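Local coordinates for protein putative L-alanine-DL-glutamate epimerase (Burkholderia xenovorans, PDB 3GO2) that probably acts as a magnesium-dependent racemase or epimerase of the mandelate racemase/muconate lactonizing enzyme family, at residues A[166-171]-A[196-201]; A[253-258]-A[281-286]. All coordinates share one frame; numbering follows the deposited sequence.

Both contacts lie in the barrel domain of this enolase-superfamily protein, their centres about 27 Å apart; with nearest atoms about 12 Å apart they do not touch. They lie on different helices and strands. Interaction 1 joins the end of strand 161-168 and the loop that follows to helix 193-210; largely buried at Ile166 and Leu199, it ends in an exposed salt bridge between Asp170 and Arg197, and no other protein chain of the assembly reaches it. Interaction 2, partly buried with no fully exposed touching residue, joins helix 251-259 to the turn after helix 273-282, where neighbouring subunits take part. Side-chain amide and carboxylate chemistry dominates interaction 1, whereas in interaction 2 an arginine and a water bind backbone oxygens beside alanine packing.

Interaction 1. Residues A[166-171]-A[196-201]; sequences IFIHDD and LRNLRA
Asp170 CG stands between its own backbone N and carbonyl carbon (chi1 71°), and Asn198 CG lies anti to its carbonyl carbon (chi1 -82°), which brings carboxylate and amide together. Asn198 ND2 donates to Asp170 OD1 over 2.9 Å, the oxygen lying in the amide plane while the nitrogen sits above the carboxylate plane; the two planes are nearly perpendicular. Asn198 OD1 receives His169 N at 2.8 Å, from above the carbonyl plane, and a bond from Asp170 N, so one amide oxygen holds His169 N firmly and Asp170 N only weakly. The segments belong to a beta-alpha unit of the barrel: chain leaving strand 161-168 is fastened to helix 193-210 just beyond the strand end. At the exposed end Asp170 OD2 uses its syn lone pair to take Arg197 NE, 2.7 Å away in the guanidinium plane, in a salt bridge whose N-H...O angle is 170°. Deeper in, Ile168 CD1 lies 4.0 Å from Asn198 CB, and Ile166 CG2 meets Leu199 CG at 4.1 Å. Phe167 O, 3.3 Å from Asn198 CB, is buried with no polar partner in the model. Asn198 ND2 also bonds Lys194 O one helical turn back, and His169 NE2 is paired with His202 ND1.

Interaction 2. Residues A[253-258]-A[281-286]; sequences GLAYVR and FDANAV
Ala255 and Ala285 bring helix 251-259 and the turn after helix 273-282 together, with their CA atoms only 3.8 Å apart. That turn is a Schellman motif in the barrel domain: Asn284 leaves the helix with positive phi (59°), and residues on both sides of it pack on helix 251-259. Ala255 CB lies 3.2 Å from Ala283 O and also touches the methyls of Ala283 and Ala285. On the inner side Leu254 CD2 reaches Ala285 CB and, at 4.1 Å, Val286 CG1. Arg258 CG is anti to the backbone N (chi1 -173°) and the chain runs extended to NE past Ala285 O, a buried oxygen with no polar partner in the model. Arg258 NH1 donates to Asn284 O over 3.0 Å; this acceptor lies in the guanidinium plane, although NH1 approaches from above the carbonyl plane. Over one guanidinium face Val286 O sits above the centre, 3.4 Å from Arg258 CZ. Water 1 gives a second bond to Asn284 O and bridges to Ala255 O, both at 2.8 Å. Further out, a salt bridge from Arg258 NE to Asp287 helps fix the guanidinium, which also makes a cation-pi contact with Tyr256 of a second subunit. Gln252 NE2 of that subunit bonds both Asn284 OD1 and Phe281 O.

Interaction 1. Residues A[166-171]-A[196-201]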
ATOM      1  N   ILE A 166      26.561   9.469 -23.761  1.00 16.22           N
ATOM      2  CA  ILE A 166      27.410  10.255 -22.857  1.00 15.75           C
ATOM      3  C   ILE A 166      28.850  10.278 -23.381  1.00 16.15           C
ATOM      4  O   ILE A 166      29.462   9.213 -23.584  1.00 15.37           O
ATOM      5  CB  ILE A 166      27.425   9.698 -21.417  1.00 15.98           C
ATOM      6  CG1 ILE A 166      26.009   9.368 -20.929  1.00 17.33           C
ATOM      7  CG2 ILE A 166      28.130  10.708 -20.449  1.00 16.76           C
ATOM      8  CD1 ILE A 166      25.979   8.608 -19.600  1.00 16.32           C
ATOM      9  N   PHE A 167      29.378  11.498 -23.554  1.00 16.30           N
ATOM     10  CA  PHE A 167      30.709  11.703 -24.097  1.00 17.42           C
ATOM     11  C   PHE A 167      31.538  12.665 -23.280  1.00 18.04           C
ATOM     12  O   PHE A 167      31.045  13.700 -22.823  1.00 18.42           O
ATOM     13  CB  PHE A 167      30.640  12.188 -25.550  1.00 17.91           C
ATOM     14  CG  PHE A 167      30.165  11.140 -26.469  1.00 16.87           C
ATOM     15  CD1 PHE A 167      31.039  10.159 -26.914  1.00 18.81           C
ATOM     16  CD2 PHE A 167      28.827  11.051 -26.816  1.00 19.34           C
ATOM     17  CE1 PHE A 167      30.575   9.152 -27.717  1.00 19.13           C
ATOM     18  CE2 PHE A 167      28.386  10.025 -27.625  1.00 18.41           C
ATOM     19  CZ  PHE A 167      29.272   9.096 -28.061  1.00 16.05           C
ATOM     20  N   ILE A 168      32.810  12.279 -23.141  1.00 18.48           N
ATOM     21  CA  ILE A 168      33.819  13.060 -22.448  1.00 19.01           C
ATOM     22  C   ILE A 168      34.723  13.736 -23.484  1.00 19.12           C
ATOM     23  O   ILE A 168      35.446  13.055 -24.246  1.00 18.86           O
ATOM     24  CB  ILE A 168      34.692  12.177 -21.553  1.00 19.21           C
ATOM     25  CG1 ILE A 168      33.828  11.302 -20.629  1.00 18.19           C
ATOM     26  CG2 ILE A 168      35.732  13.071 -20.778  1.00 19.41           C
ATOM     27  CD1 ILE A 168      32.845  12.069 -19.750  1.00 20.90           C
ATOM     28  N   HIS A 169      34.683  15.059 -23.470  1.00 20.14           N
ATOM     29  CA  HIS A 169      35.345  15.922 -24.465  1.00 21.22           C
ATOM     30  C   HIS A 169      36.614  16.592 -23.939  1.00 22.74           C
ATOM     31  O   HIS A 169      37.506  16.921 -24.724  1.00 22.90           O
ATOM     32  CB  HIS A 169      34.388  17.029 -24.931  1.00 21.12           C
ATOM     33  CG  HIS A 169      33.329  16.567 -25.887  1.00 20.31           C
ATOM     34  ND1 HIS A 169      33.510  16.561 -27.252  1.00 19.51           N
ATOM     35  CD2 HIS A 169      32.079  16.096 -25.670  1.00 20.15           C
ATOM     36  CE1 HIS A 169      32.408  16.107 -27.836  1.00 21.72           C
ATOM     37  NE2 HIS A 169      31.525  15.817 -26.895  1.00 18.69           N
ATOM     38  N   ASP A 170      36.717  16.781 -22.633  1.00 24.31           N
ATOM     39  CA  ASP A 170      37.769  17.648 -22.077  1.00 26.64           C
ATOM     40  C   ASP A 170      38.849  16.900 -21.301  1.00 28.08           C
ATOM     41  O   ASP A 170      39.552  17.506 -20.472  1.00 29.57           O
ATOM     42  CB  ASP A 170      37.153  18.766 -21.226  1.00 26.48           C
ATOM     43  CG  ASP A 170      36.563  18.265 -19.917  1.00 27.59           C
ATOM     44  OD1 ASP A 170      36.612  17.039 -19.642  1.00 27.33           O
ATOM     45  OD2 ASP A 170      36.049  19.130 -19.176  1.00 31.80           O
ATOM     46  N   ASP A 171      39.002  15.609 -21.578  1.00 29.15           N
ATOM     47  CA  ASP A 171      40.022  14.802 -20.941  1.00 30.70           C
ATOM     48  C   ASP A 171      40.654  13.896 -21.979  1.00 30.40           C
ATOM     49  O   ASP A 171      40.483  12.679 -21.970  1.00 30.63           O
ATOM     50  CB  ASP A 171      39.441  13.987 -19.784  1.00 31.52           C
ATOM     51  CG  ASP A 171      40.504  13.199 -19.047  1.00 34.70           C
ATOM     52  OD1 ASP A 171      41.606  13.751 -18.852  1.00 39.14           O
ATOM     53  OD2 ASP A 171      40.249  12.028 -18.699  1.00 37.88           O
ATOM     54  N   LEU A 196      29.105  15.528 -15.606  1.00 16.12           N
ATOM     55  CA  LEU A 196      28.053  16.509 -15.760  1.00 16.19           C
ATOM     56  C   LEU A 196      28.455  17.632 -16.730  1.00 16.54           C
ATOM     57  O   LEU A 196      27.686  17.987 -17.616  1.00 16.00           O
ATOM     58  CB  LEU A 196      27.627  17.068 -14.408  1.00 16.05           C
ATOM     59  CG  LEU A 196      27.004  16.066 -13.430  1.00 16.15           C
ATOM     60  CD1 LEU A 196      26.836  16.734 -12.081  1.00 17.94           C
ATOM     61  CD2 LEU A 196      25.668  15.564 -13.956  1.00 15.24           C
ATOM     62  N   ARG A 197      29.656  18.188 -16.571  1.00 17.72           N
ATOM     63  CA  ARG A 197      30.046  19.294 -17.455  1.00 18.35           C
ATOM     64  C   ARG A 197      30.251  18.844 -18.911  1.00 18.10           C
ATOM     65  O   ARG A 197      29.989  19.610 -19.844  1.00 18.78           O
ATOM     66  CB  ARG A 197      31.305  19.985 -16.941  1.00 19.42           C
ATOM     67  CG  ARG A 197      32.535  19.225 -17.047  1.00 23.00           C
ATOM     68  CD  ARG A 197      33.735  20.067 -16.590  1.00 29.70           C
ATOM     69  NE  ARG A 197      34.931  19.265 -16.734  1.00 30.47           N
ATOM     70  CZ  ARG A 197      35.612  18.691 -15.750  1.00 32.71           C
ATOM     71  NH1 ARG A 197      35.284  18.868 -14.474  1.00 32.80           N
ATOM     72  NH2 ARG A 197      36.671  17.961 -16.058  1.00 35.96           N
ATOM     73  N   ASN A 198      30.674  17.604 -19.108  1.00 17.65           N
ATOM     74  CA  ASN A 198      30.838  17.075 -20.463  1.00 18.37           C
ATOM     75  C   ASN A 198      29.497  16.771 -21.133  1.00 18.29           C
ATOM     76  O   ASN A 198      29.317  17.070 -22.304  1.00 17.46           O
ATOM     77  CB  ASN A 198      31.760  15.871 -20.448  1.00 18.76           C
ATOM     78  CG  ASN A 198      33.194  16.289 -20.431  1.00 21.31           C
ATOM     79  OD1 ASN A 198      33.720  16.746 -21.466  1.00 21.34           O
ATOM     80  ND2 ASN A 198      33.824  16.235 -19.244  1.00 20.02           N
ATOM     81  N   LEU A 199      28.546  16.213 -20.375  1.00 18.46           N
ATOM     82  CA  LEU A 199      27.160  16.103 -20.859  1.00 18.61           C
ATOM     83  C   LEU A 199      26.621  17.441 -21.305  1.00 18.77           C
ATOM     84  O   LEU A 199      26.032  17.561 -22.378  1.00 18.09           O
ATOM     85  CB  LEU A 199      26.208  15.575 -19.775  1.00 19.14           C
ATOM     86  CG  LEU A 199      26.015  14.090 -19.705  1.00 21.24           C
ATOM     87  CD1 LEU A 199      25.302  13.701 -18.391  1.00 21.78           C
ATOM     88  CD2 LEU A 199      25.270  13.611 -20.986  1.00 22.29           C
ATOM     89  N   ARG A 200      26.773  18.451 -20.459  1.00 18.59           N
ATOM     90  CA  ARG A 200      26.302  19.779 -20.809  1.00 19.66           C
ATOM     91  C   ARG A 200      26.986  20.324 -22.093  1.00 18.98           C
ATOM     92  O   ARG A 200      26.301  20.816 -23.005  1.00 17.33           O
ATOM     93  CB  ARG A 200      26.530  20.755 -19.660  1.00 19.86           C
ATOM     94  CG  ARG A 200      26.195  22.168 -20.071  1.00 23.74           C
ATOM     95  CD  ARG A 200      26.410  23.171 -18.971  1.00 28.61           C
ATOM     96  NE  ARG A 200      25.405  23.100 -17.916  1.00 32.35           N
ATOM     97  CZ  ARG A 200      24.093  23.276 -18.065  1.00 34.95           C
ATOM     98  NH1 ARG A 200      23.536  23.526 -19.249  1.00 38.23           N
ATOM     99  NH2 ARG A 200      23.318  23.202 -16.990  1.00 38.01           N
ATOM    100  N   ALA A 201      28.314  20.254 -22.142  1.00 18.79           N
ATOM    101  CA  ALA A 201      29.055  20.787 -23.303  1.00 18.92           C
ATOM    102  C   ALA A 201      28.604  20.101 -24.600  1.00 18.58           C
ATOM    103  O   ALA A 201      28.356  20.770 -25.615  1.00 18.34           O
ATOM    104  CB  ALA A 201      30.577  20.642 -23.103  1.00 19.23           C
TER

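Interaction 2. Residues A[253-258]-A[281-286]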
ATOM      1  N   GLY A 253      13.511   2.359  -7.950  1.00 13.80           N
ATOM      2  CA  GLY A 253      14.529   3.381  -8.145  1.00 13.11           C
ATOM      3  C   GLY A 253      14.234   4.212  -9.389  1.00 12.63           C
ATOM      4  O   GLY A 253      14.296   5.433  -9.358  1.00 12.47           O
ATOM      5  N   LEU A 254      13.889   3.544 -10.487  1.00 12.29           N
ATOM      6  CA  LEU A 254      13.527   4.270 -11.707  1.00 13.00           C
ATOM      7  C   LEU A 254      12.305   5.132 -11.489  1.00 13.85           C
ATOM      8  O   LEU A 254      12.286   6.283 -11.945  1.00 13.72           O
ATOM      9  CB  LEU A 254      13.336   3.335 -12.885  1.00 13.32           C
ATOM     10  CG  LEU A 254      13.047   3.978 -14.229  1.00 12.82           C
ATOM     11  CD1 LEU A 254      14.198   4.923 -14.652  1.00 12.74           C
ATOM     12  CD2 LEU A 254      12.766   2.919 -15.316  1.00 12.64           C
ATOM     13  N   ALA A 255      11.301   4.607 -10.777  1.00 13.05           N
ATOM     14  CA  ALA A 255      10.123   5.421 -10.471  1.00 13.34           C
ATOM     15  C   ALA A 255      10.472   6.660  -9.638  1.00 12.86           C
ATOM     16  O   ALA A 255       9.896   7.722  -9.837  1.00 13.81           O
ATOM     17  CB  ALA A 255       9.027   4.590  -9.790  1.00 13.13           C
ATOM     18  N   TYR A 256      11.407   6.523  -8.712  1.00 12.94           N
ATOM     19  CA  TYR A 256      11.859   7.668  -7.912  1.00 12.77           C
ATOM     20  C   TYR A 256      12.482   8.711  -8.833  1.00 12.85           C
ATOM     21  O   TYR A 256      12.203   9.918  -8.733  1.00 13.16           O
ATOM     22  CB  TYR A 256      12.841   7.221  -6.792  1.00 12.25           C
ATOM     23  CG  TYR A 256      13.147   8.350  -5.856  1.00 14.22           C
ATOM     24  CD1 TYR A 256      12.369   8.555  -4.717  1.00 14.35           C
ATOM     25  CD2 TYR A 256      14.146   9.264  -6.137  1.00 14.60           C
ATOM     26  CE1 TYR A 256      12.603   9.596  -3.874  1.00 14.39           C
ATOM     27  CE2 TYR A 256      14.382  10.353  -5.297  1.00 13.71           C
ATOM     28  CZ  TYR A 256      13.596  10.522  -4.177  1.00 13.89           C
ATOM     29  OH  TYR A 256      13.798  11.590  -3.344  1.00 14.71           O
ATOM     30  N   VAL A 257      13.356   8.256  -9.728  1.00 12.50           N
ATOM     31  CA  VAL A 257      13.987   9.138 -10.680  1.00 12.96           C
ATOM     32  C   VAL A 257      12.939   9.857 -11.527  1.00 12.99           C
ATOM     33  O   VAL A 257      12.992  11.087 -11.663  1.00 13.26           O
ATOM     34  CB  VAL A 257      15.029   8.380 -11.547  1.00 12.80           C
ATOM     35  CG1 VAL A 257      15.544   9.276 -12.667  1.00 13.08           C
ATOM     36  CG2 VAL A 257      16.207   7.885 -10.635  1.00 12.49           C
ATOM     37  N   ARG A 258      11.979   9.117 -12.084  1.00 12.95           N
ATOM     38  CA  ARG A 258      10.979   9.762 -12.941  1.00 12.11           C
ATOM     39  C   ARG A 258      10.201  10.830 -12.166  1.00 12.77           C
ATOM     40  O   ARG A 258       9.951  11.935 -12.666  1.00 12.83           O
ATOM     41  CB  ARG A 258      10.032   8.759 -13.572  1.00 12.51           C
ATOM     42  CG  ARG A 258       9.098   9.387 -14.610  1.00 11.87           C
ATOM     43  CD  ARG A 258       7.859   8.592 -14.773  1.00 14.03           C
ATOM     44  NE  ARG A 258       6.937   9.204 -15.737  1.00 12.54           N
ATOM     45  CZ  ARG A 258       5.649   8.910 -15.815  1.00 12.83           C
ATOM     46  NH1 ARG A 258       5.073   8.015 -14.984  1.00 13.70           N
ATOM     47  NH2 ARG A 258       4.905   9.514 -16.717  1.00 12.68           N
ATOM     48  N   PHE A 281       5.424  -0.478 -14.931  1.00 13.77           N
ATOM     49  CA  PHE A 281       4.180   0.252 -15.147  1.00 13.41           C
ATOM     50  C   PHE A 281       3.424   0.419 -13.814  1.00 14.50           C
ATOM     51  O   PHE A 281       2.859   1.493 -13.539  1.00 15.09           O
ATOM     52  CB  PHE A 281       3.312  -0.448 -16.189  1.00 13.98           C
ATOM     53  CG  PHE A 281       3.913  -0.526 -17.598  1.00 12.38           C
ATOM     54  CD1 PHE A 281       5.114   0.069 -17.939  1.00 13.39           C
ATOM     55  CD2 PHE A 281       3.213  -1.186 -18.606  1.00 13.89           C
ATOM     56  CE1 PHE A 281       5.621  -0.024 -19.222  1.00 13.14           C
ATOM     57  CE2 PHE A 281       3.719  -1.278 -19.894  1.00 13.52           C
ATOM     58  CZ  PHE A 281       4.923  -0.686 -20.202  1.00 14.40           C
ATOM     59  N   ASP A 282       3.420  -0.621 -12.986  1.00 14.00           N
ATOM     60  CA  ASP A 282       2.749  -0.544 -11.675  1.00 15.12           C
ATOM     61  C   ASP A 282       3.339   0.572 -10.790  1.00 15.29           C
ATOM     62  O   ASP A 282       2.617   1.181  -9.984  1.00 15.51           O
ATOM     63  CB  ASP A 282       2.860  -1.882 -10.959  1.00 15.48           C
ATOM     64  CG  ASP A 282       1.958  -2.958 -11.575  1.00 17.31           C
ATOM     65  OD1 ASP A 282       1.115  -2.648 -12.430  1.00 21.17           O
ATOM     66  OD2 ASP A 282       2.108  -4.099 -11.139  1.00 22.15           O
ATOM     67  N   ALA A 283       4.630   0.825 -10.971  1.00 14.50           N
ATOM     68  CA  ALA A 283       5.350   1.840 -10.221  1.00 13.94           C
ATOM     69  C   ALA A 283       5.329   3.239 -10.837  1.00 14.16           C
ATOM     70  O   ALA A 283       5.884   4.156 -10.240  1.00 14.53           O
ATOM     71  CB  ALA A 283       6.801   1.367  -9.981  1.00 14.54           C
ATOM     72  N   ASN A 284       4.665   3.420 -11.975  1.00 14.57           N
ATOM     73  CA  ASN A 284       4.685   4.718 -12.682  1.00 15.53           C
ATOM     74  C   ASN A 284       6.104   5.105 -13.049  1.00 14.70           C
ATOM     75  O   ASN A 284       6.482   6.286 -12.985  1.00 14.84           O
ATOM     76  CB  ASN A 284       4.075   5.846 -11.840  1.00 17.12           C
ATOM     77  CG  ASN A 284       2.624   5.665 -11.610  1.00 21.53           C
ATOM     78  OD1 ASN A 284       1.872   5.453 -12.548  1.00 29.16           O
ATOM     79  ND2 ASN A 284       2.199   5.785 -10.348  1.00 27.37           N
ATOM     80  N   ALA A 285       6.912   4.126 -13.452  1.00 13.52           N
ATOM     81  CA  ALA A 285       8.328   4.378 -13.662  1.00 13.29           C
ATOM     82  C   ALA A 285       8.650   5.040 -15.008  1.00 13.11           C
ATOM     83  O   ALA A 285       9.753   5.576 -15.156  1.00 14.36           O
ATOM     84  CB  ALA A 285       9.148   3.052 -13.534  1.00 13.39           C
ATOM     85  N   VAL A 286       7.745   4.985 -15.989  1.00 12.97           N
ATOM     86  CA  VAL A 286       8.087   5.480 -17.347  1.00 12.85           C
ATOM     87  C   VAL A 286       7.042   6.376 -18.010  1.00 12.24           C
ATOM     88  O   VAL A 286       5.831   6.190 -17.850  1.00 13.40           O
ATOM     89  CB  VAL A 286       8.436   4.342 -18.337  1.00 13.50           C
ATOM     90  CG1 VAL A 286       9.643   3.523 -17.828  1.00 14.63           C
ATOM     91  CG2 VAL A 286       7.244   3.469 -18.598  1.00 15.00           C
TER
HETATM   92  O   HOH W   1       7.240   7.706 -10.697  1.00 16.67           O